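Local atomic coordinates of N-acetyltransferase family protein (Bacillus anthracis, PDB entry 3LNB), a protein that probably transfers the acetyl group of acetyl-coenzyme A to arylamines, and inactivates the antibiotic sulfamethoxazole. Residues Leu71-Ala75 and Gly76-Asn80; Asn85-Lys89 and Leu90-Lys94; Asp224-Glu228 and Gln229-Asn233; Ser104-Tyr107 and Tyr108-Asp112. The protein carries 1 engineered substitution. All blocks are in the same frame, centred on the assembly; numbering follows the deposited sequence.

Contact 1 (Leu71-Ala75 and Gly76-Asn80); sequences LDIMA and GTIKN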
loop_
_atom_site.group_PDB
_atom_site.type_symbol
_atom_site.label_atom_id
_atom_site.label_comp_id
_atom_site.label_asym_id
_atom_site.label_seq_id
_atom_site.Cartn_x
_atom_site.Cartn_y
_atom_site.Cartn_z
ATOM N N LEU A 71 -2.459 12.344 -4.634
ATOM C CA LEU A 71 -3.136 13.510 -5.192
ATOM C C LEU A 71 -3.636 14.555 -4.186
ATOM O O LEU A 71 -3.709 15.737 -4.522
ATOM C CB LEU A 71 -4.287 13.066 -6.102
ATOM C CG LEU A 71 -3.910 12.040 -7.180
ATOM C CD1 LEU A 71 -5.115 11.804 -8.075
ATOM C CD2 LEU A 71 -2.726 12.533 -8.016
ATOM N N ASP A 72 -3.984 14.138 -2.972
ATOM C CA ASP A 72 -4.443 15.101 -1.970
ATOM C C ASP A 72 -3.265 15.958 -1.528
ATOM O O ASP A 72 -3.416 17.154 -1.265
ATOM C CB ASP A 72 -5.055 14.394 -0.756
ATOM C CG ASP A 72 -6.507 14.001 -0.978
ATOM O OD1 ASP A 72 -7.078 14.358 -2.031
ATOM O OD2 ASP A 72 -7.085 13.337 -0.096
ATOM N N ILE A 73 -2.093 15.333 -1.441
ATOM C CA ILE A 73 -0.879 16.044 -1.065
ATOM C C ILE A 73 -0.616 17.079 -2.152
ATOM O O ILE A 73 -0.305 18.229 -1.861
ATOM C CB ILE A 73 0.340 15.076 -0.961
ATOM C CG1 ILE A 73 0.109 14.076 0.177
ATOM C CG2 ILE A 73 1.622 15.863 -0.743
ATOM C CD1 ILE A 73 1.228 13.072 0.367
ATOM N N MET A 74 -0.754 16.665 -3.407
ATOM C CA MET A 74 -0.543 17.568 -4.535
ATOM C C MET A 74 -1.577 18.704 -4.550
ATOM O O MET A 74 -1.240 19.861 -4.800
ATOM C CB MET A 74 -0.628 16.792 -5.854
ATOM C CG MET A 74 0.458 15.739 -6.033
ATOM S SD MET A 74 2.098 16.473 -6.203
ATOM C CE MET A 74 2.669 16.504 -4.529
ATOM N N ALA A 75 -2.834 18.369 -4.272
ATOM C CA ALA A 75 -3.902 19.367 -4.278
ATOM C C ALA A 75 -4.024 20.157 -2.977
ATOM O O ALA A 75 -4.766 21.138 -2.911
ATOM C CB ALA A 75 -5.232 18.695 -4.594
ATOM N N GLY A 76 -3.307 19.736 -1.941
ATOM C CA GLY A 76 -3.389 20.435 -0.666
ATOM C C GLY A 76 -4.745 20.247 -0.000
ATOM O O GLY A 76 -5.341 21.204 0.507
ATOM N N THR A 77 -5.237 19.010 -0.006
ATOM C CA THR A 77 -6.526 18.670 0.593
ATOM C C THR A 77 -6.363 17.442 1.488
ATOM O O THR A 77 -7.082 16.453 1.357
ATOM C CB THR A 77 -7.572 18.380 -0.502
ATOM O OG1 THR A 77 -7.075 17.360 -1.383
ATOM C CG2 THR A 77 -7.853 19.642 -1.305
ATOM N N ILE A 78 -5.415 17.537 2.411
ATOM C CA ILE A 78 -5.086 16.456 3.329
ATOM C C ILE A 78 -5.794 16.538 4.677
ATOM O O ILE A 78 -5.628 17.509 5.417
ATOM C CB ILE A 78 -3.578 16.440 3.609
ATOM C CG1 ILE A 78 -2.815 16.520 2.288
ATOM C CG2 ILE A 78 -3.205 15.181 4.391
ATOM C CD1 ILE A 78 -1.494 17.268 2.398
ATOM N N LYS A 79 -6.576 15.510 4.985
ATOM C CA LYS A 79 -7.290 15.422 6.257
ATOM C C LYS A 79 -6.546 14.441 7.150
ATOM O O LYS A 79 -5.712 13.661 6.679
ATOM C CB LYS A 79 -8.713 14.896 6.058
ATOM C CG LYS A 79 -9.672 15.870 5.419
ATOM C CD LYS A 79 -11.082 15.287 5.316
ATOM C CE LYS A 79 -11.743 15.179 6.677
ATOM N NZ LYS A 79 -13.224 15.145 6.564
ATOM N N ASN A 80 -6.844 14.478 8.442
ATOM C CA ASN A 80 -6.213 13.548 9.364
ATOM C C ASN A 80 -6.806 12.181 9.062
ATOM O O ASN A 80 -7.901 12.072 8.502
ATOM C CB ASN A 80 -6.505 13.937 10.813
ATOM C CG ASN A 80 -7.955 14.295 11.032
ATOM O OD1 ASN A 80 -8.439 15.294 10.507
ATOM N ND2 ASN A 80 -8.663 13.478 11.811
HETATM O O HOH W 1 -6.567 13.461 2.890
#

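Contact 2 (Asn85-Lys89 and Leu90-Lys94); sequences NLVEK and LLIQK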
loop_
_atom_site.group_PDB
_atom_site.type_symbol
_atom_site.label_atom_id
_atom_site.label_comp_id
_atom_site.label_asym_id
_atom_site.label_seq_id
_atom_site.Cartn_x
_atom_site.Cartn_y
_atom_site.Cartn_z
ATOM N N ASN A 85 -12.924 8.904 7.805
ATOM C CA ASN A 85 -12.285 9.629 6.709
ATOM C C ASN A 85 -11.750 8.677 5.644
ATOM O O ASN A 85 -11.771 8.983 4.454
ATOM C CB ASN A 85 -11.152 10.518 7.237
ATOM C CG ASN A 85 -11.676 11.734 7.983
ATOM O OD1 ASN A 85 -12.832 12.121 7.804
ATOM N ND2 ASN A 85 -10.830 12.351 8.806
ATOM N N LEU A 86 -11.272 7.519 6.079
ATOM C CA LEU A 86 -10.759 6.523 5.156
ATOM C C LEU A 86 -11.914 5.931 4.352
ATOM O O LEU A 86 -11.817 5.784 3.137
ATOM C CB LEU A 86 -10.016 5.428 5.924
ATOM C CG LEU A 86 -8.682 5.907 6.509
ATOM C CD1 LEU A 86 -8.127 4.867 7.448
ATOM C CD2 LEU A 86 -7.708 6.193 5.383
ATOM N N VAL A 87 -13.007 5.596 5.030
ATOM C CA VAL A 87 -14.171 5.044 4.340
ATOM C C VAL A 87 -14.697 6.071 3.331
ATOM O O VAL A 87 -15.030 5.729 2.197
ATOM C CB VAL A 87 -15.308 4.683 5.337
ATOM C CG1 VAL A 87 -16.575 4.289 4.570
ATOM C CG2 VAL A 87 -14.864 3.535 6.249
ATOM N N GLU A 88 -14.755 7.334 3.743
ATOM C CA GLU A 88 -15.250 8.391 2.864
ATOM C C GLU A 88 -14.386 8.565 1.619
ATOM O O GLU A 88 -14.889 8.584 0.499
ATOM C CB GLU A 88 -15.303 9.721 3.607
ATOM C CG GLU A 88 -16.032 10.816 2.837
ATOM C CD GLU A 88 -17.469 10.428 2.535
ATOM O OE1 GLU A 88 -18.129 9.875 3.443
ATOM O OE2 GLU A 88 -17.941 10.677 1.402
ATOM N N LYS A 89 -13.078 8.683 1.818
ATOM C CA LYS A 89 -12.170 8.889 0.698
ATOM C C LYS A 89 -11.954 7.683 -0.212
ATOM O O LYS A 89 -12.295 7.736 -1.393
ATOM C CB LYS A 89 -10.808 9.389 1.198
ATOM C CG LYS A 89 -9.804 9.666 0.087
ATOM C CD LYS A 89 -8.448 10.095 0.634
ATOM C CE LYS A 89 -7.427 10.224 -0.505
ATOM N NZ LYS A 89 -6.044 10.499 -0.031
ATOM N N LEU A 90 -11.397 6.603 0.334
ATOM C CA LEU A 90 -11.093 5.418 -0.463
ATOM C C LEU A 90 -12.239 4.530 -0.911
ATOM O O LEU A 90 -12.125 3.846 -1.929
ATOM C CB LEU A 90 -10.066 4.542 0.251
ATOM C CG LEU A 90 -8.619 5.029 0.248
ATOM C CD1 LEU A 90 -8.492 6.243 1.132
ATOM C CD2 LEU A 90 -7.711 3.915 0.739
ATOM N N LEU A 91 -13.332 4.511 -0.161
ATOM C CA LEU A 91 -14.440 3.662 -0.555
ATOM C C LEU A 91 -15.560 4.436 -1.239
ATOM O O LEU A 91 -15.851 4.206 -2.409
ATOM C CB LEU A 91 -14.981 2.899 0.659
ATOM C CG LEU A 91 -13.925 2.088 1.420
ATOM C CD1 LEU A 91 -14.581 1.288 2.534
ATOM C CD2 LEU A 91 -13.192 1.161 0.464
ATOM N N ILE A 92 -16.174 5.366 -0.513
ATOM C CA ILE A 92 -17.277 6.148 -1.058
ATOM C C ILE A 92 -16.934 7.050 -2.247
ATOM O O ILE A 92 -17.616 7.009 -3.272
ATOM C CB ILE A 92 -17.931 6.983 0.059
ATOM C CG1 ILE A 92 -18.547 6.036 1.095
ATOM C CG2 ILE A 92 -18.991 7.923 -0.517
ATOM C CD1 ILE A 92 -18.990 6.728 2.358
ATOM N N GLN A 93 -15.882 7.855 -2.128
ATOM C CA GLN A 93 -15.513 8.755 -3.216
ATOM C C GLN A 93 -14.627 8.050 -4.241
ATOM O O GLN A 93 -14.080 8.677 -5.150
ATOM C CB GLN A 93 -14.815 9.997 -2.648
ATOM C CG GLN A 93 -15.662 10.723 -1.594
ATOM C CD GLN A 93 -14.935 11.883 -0.926
ATOM O OE1 GLN A 93 -13.756 11.780 -0.597
ATOM N NE2 GLN A 93 -15.647 12.985 -0.702
ATOM N N LYS A 94 -14.500 6.737 -4.083
ATOM C CA LYS A 94 -13.699 5.910 -4.983
ATOM C C LYS A 94 -12.330 6.498 -5.335
ATOM O O LYS A 94 -11.967 6.594 -6.509
ATOM C CB LYS A 94 -14.482 5.619 -6.270
ATOM C CG LYS A 94 -15.786 4.850 -6.055
ATOM C CD LYS A 94 -16.522 4.646 -7.387
ATOM C CE LYS A 94 -18.032 4.559 -7.194
ATOM N NZ LYS A 94 -18.767 4.508 -8.508
#

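Contact 3 (Asp224-Glu228 and Gln229-Asn233); sequences DPIDE and QKVNN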
loop_
_atom_site.group_PDB
_atom_site.type_symbol
_atom_site.label_atom_id
_atom_site.label_comp_id
_atom_site.label_asym_id
_atom_site.label_seq_id
_atom_site.Cartn_x
_atom_site.Cartn_y
_atom_site.Cartn_z
ATOM N N ASP A 224 6.796 -2.506 17.175
ATOM C CA ASP A 224 6.223 -1.513 18.086
ATOM C C ASP A 224 4.895 -1.013 17.503
ATOM O O ASP A 224 4.876 -0.382 16.445
ATOM C CB ASP A 224 7.158 -0.305 18.256
ATOM C CG ASP A 224 8.530 -0.685 18.781
ATOM O OD1 ASP A 224 8.612 -1.514 19.712
ATOM O OD2 ASP A 224 9.533 -0.135 18.272
ATOM N N PRO A 225 3.773 -1.277 18.192
ATOM C CA PRO A 225 2.427 -0.868 17.769
ATOM C C PRO A 225 2.264 0.648 17.656
ATOM O O PRO A 225 2.669 1.386 18.553
ATOM C CB PRO A 225 1.526 -1.427 18.869
ATOM C CG PRO A 225 2.300 -2.587 19.403
ATOM C CD PRO A 225 3.712 -2.063 19.436
ATOM N N ILE A 226 1.660 1.107 16.563
ATOM C CA ILE A 226 1.440 2.534 16.375
ATOM C C ILE A 226 -0.050 2.855 16.306
ATOM O O ILE A 226 -0.841 2.083 15.760
ATOM C CB ILE A 226 2.139 3.052 15.096
ATOM C CG1 ILE A 226 1.578 2.348 13.859
ATOM C CG2 ILE A 226 3.639 2.829 15.213
ATOM C CD1 ILE A 226 2.235 2.783 12.556
ATOM N N ASP A 227 -0.423 4.002 16.866
ATOM C CA ASP A 227 -1.816 4.426 16.889
ATOM C C ASP A 227 -2.127 5.447 15.798
ATOM O O ASP A 227 -1.274 5.749 14.962
ATOM C CB ASP A 227 -2.164 4.988 18.271
ATOM C CG ASP A 227 -1.391 6.257 18.609
ATOM O OD1 ASP A 227 -1.470 6.682 19.775
ATOM O OD2 ASP A 227 -0.714 6.833 17.727
ATOM N N GLU A 228 -3.351 5.971 15.807
ATOM C CA GLU A 228 -3.783 6.934 14.795
ATOM C C GLU A 228 -2.980 8.239 14.852
ATOM O O GLU A 228 -2.679 8.838 13.816
ATOM C CB GLU A 228 -5.288 7.217 14.954
ATOM C CG GLU A 228 -5.945 7.840 13.727
ATOM C CD GLU A 228 -7.138 7.032 13.206
ATOM O OE1 GLU A 228 -8.200 7.010 13.873
ATOM O OE2 GLU A 228 -7.010 6.411 12.126
ATOM N N GLN A 229 -2.616 8.672 16.053
ATOM C CA GLN A 229 -1.846 9.901 16.181
ATOM C C GLN A 229 -0.500 9.751 15.467
ATOM O O GLN A 229 -0.079 10.643 14.733
ATOM C CB GLN A 229 -1.621 10.254 17.652
ATOM C CG GLN A 229 -1.475 11.751 17.877
ATOM C CD GLN A 229 -1.458 12.133 19.340
ATOM O OE1 GLN A 229 -2.140 11.515 20.168
ATOM N NE2 GLN A 229 -0.693 13.170 19.670
ATOM N N LYS A 230 0.166 8.620 15.679
ATOM C CA LYS A 230 1.456 8.361 15.036
ATOM C C LYS A 230 1.245 8.301 13.529
ATOM O O LYS A 230 2.040 8.834 12.761
ATOM C CB LYS A 230 2.046 7.034 15.530
ATOM C CG LYS A 230 3.242 6.523 14.719
ATOM C CD LYS A 230 4.462 7.443 14.799
ATOM C CE LYS A 230 5.630 6.859 14.006
ATOM N NZ LYS A 230 6.847 7.724 14.023
ATOM N N VAL A 231 0.169 7.642 13.112
ATOM C CA VAL A 231 -0.143 7.542 11.696
ATOM C C VAL A 231 -0.371 8.944 11.129
ATOM O O VAL A 231 -0.015 9.214 9.988
ATOM C CB VAL A 231 -1.378 6.647 11.457
ATOM C CG1 VAL A 231 -1.860 6.773 10.023
ATOM C CG2 VAL A 231 -1.009 5.199 11.735
ATOM N N ASN A 232 -0.950 9.842 11.929
ATOM C CA ASN A 232 -1.160 11.213 11.463
ATOM C C ASN A 232 0.174 11.943 11.415
ATOM O O ASN A 232 0.366 12.836 10.588
ATOM C CB ASN A 232 -2.116 11.982 12.376
ATOM C CG ASN A 232 -3.551 11.540 12.217
ATOM O OD1 ASN A 232 -4.087 11.523 11.113
ATOM N ND2 ASN A 232 -4.179 11.175 13.323
ATOM N N ASN A 233 1.097 11.567 12.301
ATOM C CA ASN A 233 2.415 12.203 12.318
ATOM C C ASN A 233 3.170 11.734 11.073
ATOM O O ASN A 233 3.875 12.507 10.435
ATOM C CB ASN A 233 3.206 11.813 13.576
ATOM C CG ASN A 233 4.494 12.630 13.740
ATOM O OD1 ASN A 233 4.455 13.825 14.061
ATOM N ND2 ASN A 233 5.638 11.992 13.510
#

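Contact 4 (Ser104-Tyr107 and Tyr108-Asp112); sequences SLLY and YFLMD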
loop_
_atom_site.group_PDB
_atom_site.type_symbol
_atom_site.label_atom_id
_atom_site.label_comp_id
_atom_site.label_asym_id
_atom_site.label_seq_id
_atom_site.Cartn_x
_atom_site.Cartn_y
_atom_site.Cartn_z
ATOM N N SER A 104 -4.150 1.497 6.766
ATOM C CA SER A 104 -4.934 1.880 7.930
ATOM C C SER A 104 -6.361 1.387 7.680
ATOM O O SER A 104 -7.008 0.847 8.575
ATOM C CB SER A 104 -4.932 3.400 8.125
ATOM O OG SER A 104 -3.746 3.839 8.765
ATOM N N LEU A 105 -6.839 1.568 6.454
ATOM C CA LEU A 105 -8.179 1.122 6.088
ATOM C C LEU A 105 -8.282 -0.388 6.228
ATOM O O LEU A 105 -9.213 -0.902 6.850
ATOM C CB LEU A 105 -8.511 1.521 4.650
ATOM C CG LEU A 105 -9.860 1.004 4.134
ATOM C CD1 LEU A 105 -11.003 1.583 4.971
ATOM C CD2 LEU A 105 -10.022 1.388 2.681
ATOM N N LEU A 106 -7.323 -1.099 5.644
ATOM C CA LEU A 106 -7.317 -2.553 5.723
ATOM C C LEU A 106 -7.265 -2.987 7.189
ATOM O O LEU A 106 -7.876 -3.984 7.568
ATOM C CB LEU A 106 -6.119 -3.130 4.962
ATOM C CG LEU A 106 -5.947 -4.653 5.027
ATOM C CD1 LEU A 106 -7.213 -5.337 4.529
ATOM C CD2 LEU A 106 -4.756 -5.074 4.182
ATOM N N TYR A 107 -6.530 -2.240 8.006
ATOM C CA TYR A 107 -6.429 -2.561 9.426
ATOM C C TYR A 107 -7.832 -2.561 10.031
ATOM O O TYR A 107 -8.254 -3.541 10.646
ATOM C CB TYR A 107 -5.561 -1.531 10.160
ATOM C CG TYR A 107 -5.772 -1.525 11.662
ATOM C CD1 TYR A 107 -5.206 -2.508 12.477
ATOM C CD2 TYR A 107 -6.599 -0.573 12.259
ATOM C CE1 TYR A 107 -5.465 -2.548 13.854
ATOM C CE2 TYR A 107 -6.866 -0.599 13.632
ATOM C CZ TYR A 107 -6.300 -1.592 14.422
ATOM O OH TYR A 107 -6.618 -1.650 15.761
ATOM N N TYR A 108 -8.548 -1.455 9.858
ATOM C CA TYR A 108 -9.895 -1.345 10.394
ATOM C C TYR A 108 -10.775 -2.475 9.879
ATOM O O TYR A 108 -11.515 -3.086 10.648
ATOM C CB TYR A 108 -10.521 0.006 10.027
ATOM C CG TYR A 108 -9.971 1.165 10.827
ATOM C CD1 TYR A 108 -9.993 1.141 12.220
ATOM C CD2 TYR A 108 -9.425 2.281 10.197
ATOM C CE1 TYR A 108 -9.485 2.203 12.976
ATOM C CE2 TYR A 108 -8.909 3.352 10.943
ATOM C CZ TYR A 108 -8.946 3.304 12.331
ATOM O OH TYR A 108 -8.460 4.356 13.081
ATOM N N PHE A 109 -10.684 -2.753 8.584
ATOM C CA PHE A 109 -11.484 -3.816 7.993
ATOM C C PHE A 109 -11.195 -5.157 8.665
ATOM O O PHE A 109 -12.118 -5.859 9.085
ATOM C CB PHE A 109 -11.208 -3.937 6.493
ATOM C CG PHE A 109 -12.040 -4.993 5.812
ATOM C CD1 PHE A 109 -13.414 -4.834 5.681
ATOM C CD2 PHE A 109 -11.453 -6.155 5.330
ATOM C CE1 PHE A 109 -14.195 -5.822 5.078
ATOM C CE2 PHE A 109 -12.224 -7.153 4.725
ATOM C CZ PHE A 109 -13.597 -6.984 4.600
ATOM N N LEU A 110 -9.916 -5.504 8.769
ATOM C CA LEU A 110 -9.531 -6.768 9.383
ATOM C C LEU A 110 -9.926 -6.844 10.858
ATOM O O LEU A 110 -10.178 -7.932 11.380
ATOM C CB LEU A 110 -8.029 -7.010 9.216
ATOM C CG LEU A 110 -7.564 -7.211 7.766
ATOM C CD1 LEU A 110 -6.070 -7.534 7.740
ATOM C CD2 LEU A 110 -8.361 -8.339 7.119
ATOM N N MET A 111 -9.971 -5.699 11.534
ATOM C CA MET A 111 -10.383 -5.690 12.933
ATOM C C MET A 111 -11.873 -6.037 12.961
ATOM O O MET A 111 -12.314 -6.844 13.777
ATOM C CB MET A 111 -10.150 -4.317 13.575
ATOM C CG MET A 111 -8.703 -4.030 14.005
ATOM S SD MET A 111 -8.091 -5.071 15.383
ATOM C CE MET A 111 -8.941 -4.308 16.776
ATOM N N ASP A 112 -12.645 -5.431 12.063
ATOM C CA ASP A 112 -14.077 -5.710 11.995
ATOM C C ASP A 112 -14.311 -7.180 11.679
ATOM O O ASP A 112 -15.301 -7.769 12.118
ATOM C CB ASP A 112 -14.751 -4.852 10.929
ATOM C CG ASP A 112 -15.031 -3.445 11.405
ATOM O OD1 ASP A 112 -14.753 -3.146 12.586
ATOM O OD2 ASP A 112 -15.537 -2.641 10.596
#

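Contact 1 (Leu71-Ala75 and Gly76-Asn80)
Asp-72 O receives the backbone amide of Thr-77, five residues further on, in a nearly straight bond of 2.9 Å from Thr-77 N (169° at the hydrogen). The amide before it is held more loosely: Gly-76 N makes a long, weak bond of 3.4 Å to Ile-73 O and a second, weak and strongly bent one to Asp-72 O. This pattern is a Schellman motif, and it ends helix 71-75. Gly-76 is its C-prime residue, with a phi of +69°, a left-handed backbone that suits a residue lacking a beta carbon.

Polar side chains reinforce the turn. Thr-77 OG1 lies between its own backbone N and carbonyl carbon (chi1 55°), which faces the hydroxyl back to the helix, where it gives a weak hydrogen bond of 3.1 Å to Asp-72 OD1. The two side chains cross at about a right angle. On the other carboxylate oxygen, a water lies 3.0 Å from Asp-72 OD2 and accepts the amide of Lys-79, linking the helix to the outgoing loop.

Apolar contact comes from Ile-78, whose CD1 rests 3.7 Å from Ile-73 CA and 4.2 Å from Ile-73 CG1. Both isoleucines bury their aliphatic chains against helix 228-240, Ile-73 on Ile-238 and Ile-78 on Val-239.

The main partner of Asp-72 is Arg-95, a salt bridge at OD1; Lys-89 makes a second at OD2. Between two positive charges the carboxylate probably stays ionised, and it ties this short helix to the chain that follows.

Contact 2 (Asn85-Lys89 and Leu90-Lys94)
Val-87 O is gripped by two backbone amides, Leu-91 N and Ile-92 N. The second bond is the better one: Ile-92 N meets Val-87 O at 3.0 Å, almost straight and nearly in line with the carbonyl, whereas Leu-91 N sits above the carbonyl plane at 3.2 Å from the same oxygen. Gln-93 N repeats the five-residue step, reaching Glu-88 O at 2.9 Å. These bonds mark a widening from alpha to pi-type turns over the last residues of helix 83-92, before Gln-93 leaves the helix.

Val-87 CG1 stands anti to its amide nitrogen (chi1 172°), between two neighbours, 4.1 Å from both Leu-91 CD1 and Ile-92 CD1. Leu-86 and Leu-90 form a second apolar pair through CD2 and CD1. This division of the surface fits a helix of the N-terminal helical bundle of arylamine N-acetyltransferases: Leu-86 and Leu-90 pack on helix 99-112, while Val-87, Leu-91 and Ile-92 touch helix 34-42.

The outer side is more polar. Glu-88 bends at its second torsion, bringing OE1 to 3.4 Å from Ile-92 CD1 and OE2 alongside Gln-93 CG; its carboxylate stands almost perpendicular (87°) to the Gln-93 amide. Long, flexible polar chains suit a helix end that lies largely at the surface.

Lys-89 is stretched from CB to NZ, every torsion near 180°, and its methylenes run past Leu-90, with CG 3.8 Å from Leu-90 CD1. That extension delivers the ammonium group, beyond Asp-72, to a salt bridge with Glu-101 of helix 99-112.

Contact 3 (Asp224-Glu228 and Gln229-Asn233)
Asp-227 and Lys-230 meet in the capping bond of helix 228-240, and the tighter part of the contact gathers round it. Asp-227 CG sits between the backbone N and carbonyl carbon (chi1 65°), turning the carboxylate over the helix start, where OD2 takes Lys-230 N at 2.9 Å in a nearly straight bond. Asp-227 O accepts Val-231 N at 3.0 Å, and Glu-228 O accepts Asn-232 N at 2.7 Å. An N-cap aspartate suits this place because its short side chain satisfies an amide that has no helical carbonyl before it, and its charge probably interacts well with the helix dipole.

Beside the cap, Ile-226 CB lies 3.7 Å from Lys-230 CG, and Ile-226 CD1 reaches Val-231 CG2 at 4.1 Å, Ile-226 and Val-231 crossing at about a right angle. The solvent side is looser: Gln-229 lies alongside Asp-227 and then heads off from the cap, where a flexible polar chain can meet solvent.

Strand 216-225 thus passes into the helix within two residues. Ile-226 and Val-231 lie against Lys-119 of strand 116-126, and Lys-230 bridges to Asp-136 of strand 131-145. Glu-228 bonds to Tyr-108 of helix 99-112, while Asn-232 holds the amide of Ile-81 in the loop before helix 83-92.

Contact 4 (Ser104-Tyr107 and Tyr108-Asp112)
Tyr-108 N to Ser-104 O, Phe-109 N to Leu-105 O, Leu-110 N to Leu-106 O and Met-111 N to Tyr-107 O are successive alpha-helical hydrogen bonds, of which the Leu-110 N to Leu-106 O bond is the shortest at 2.8 Å.

The two tyrosines meet as a T-shaped pair although they are adjacent in sequence. Tyr-107 turns the edge around CD2 and CE2 to the face of Tyr-108, with centroids 5.3 Å apart and planes at 63°; Tyr-107 CD2 stands 3.8 Å from Tyr-108 CD1. Different first torsions make this possible: Tyr-107 swings CG anti to its amide nitrogen (161°), while Tyr-108 places CG opposite its carbonyl carbon (-75°).

Met-111 CG, one turn later, lies over one face of Tyr-107 toward the CZ end, 3.4 Å from Tyr-107 CZ, in a CH-pi contact. A flexible methionine can bend over the ring: its second and third torsions carry SD obliquely past it, a Met-aromatic contact at 4.7 Å from the centroid.

Helix 99-112 starts at Cys-99, probably the catalytic cysteine of a Cys-His-Asp triad as in relatives, and packs against helices 34-42, 55-65 and 83-92.

Leucine and phenylalanine suit the face buried among those helices. Leu-106 CD1 approaches Leu-110 CG at 3.8 Å and also touches the Phe-109 ring obliquely. Leu-106 and Leu-110 pack against helix 55-65, while Phe-109 stacks on Phe-39 and meets Phe-40 edge-to-face, both in helix 34-42. On the tyrosine side, Lys-119 adds a cation-pi contact to the Tyr-107 ring.

In the fold
From the N terminus the contacts come in series, 1, 2, 4 and then 3, each closing only a helical turn, a cap or a helix end; none encloses or crosses another. Contact 1 ends helix 71-75, and its loop leads directly into helix 83-92, the site of contact 2, which packs on helix 99-112 of contact 4 through Leu-86 and Leu-91. After a long excursion through the strands of the larger sheet, strand 216-225 turns into helix 228-240 at contact 3. That helix touches the loop of contact 1 and packs Val-231 against Ser-104 of contact 4, thereby joining the helical part of the fold to the larger antiparallel sheet.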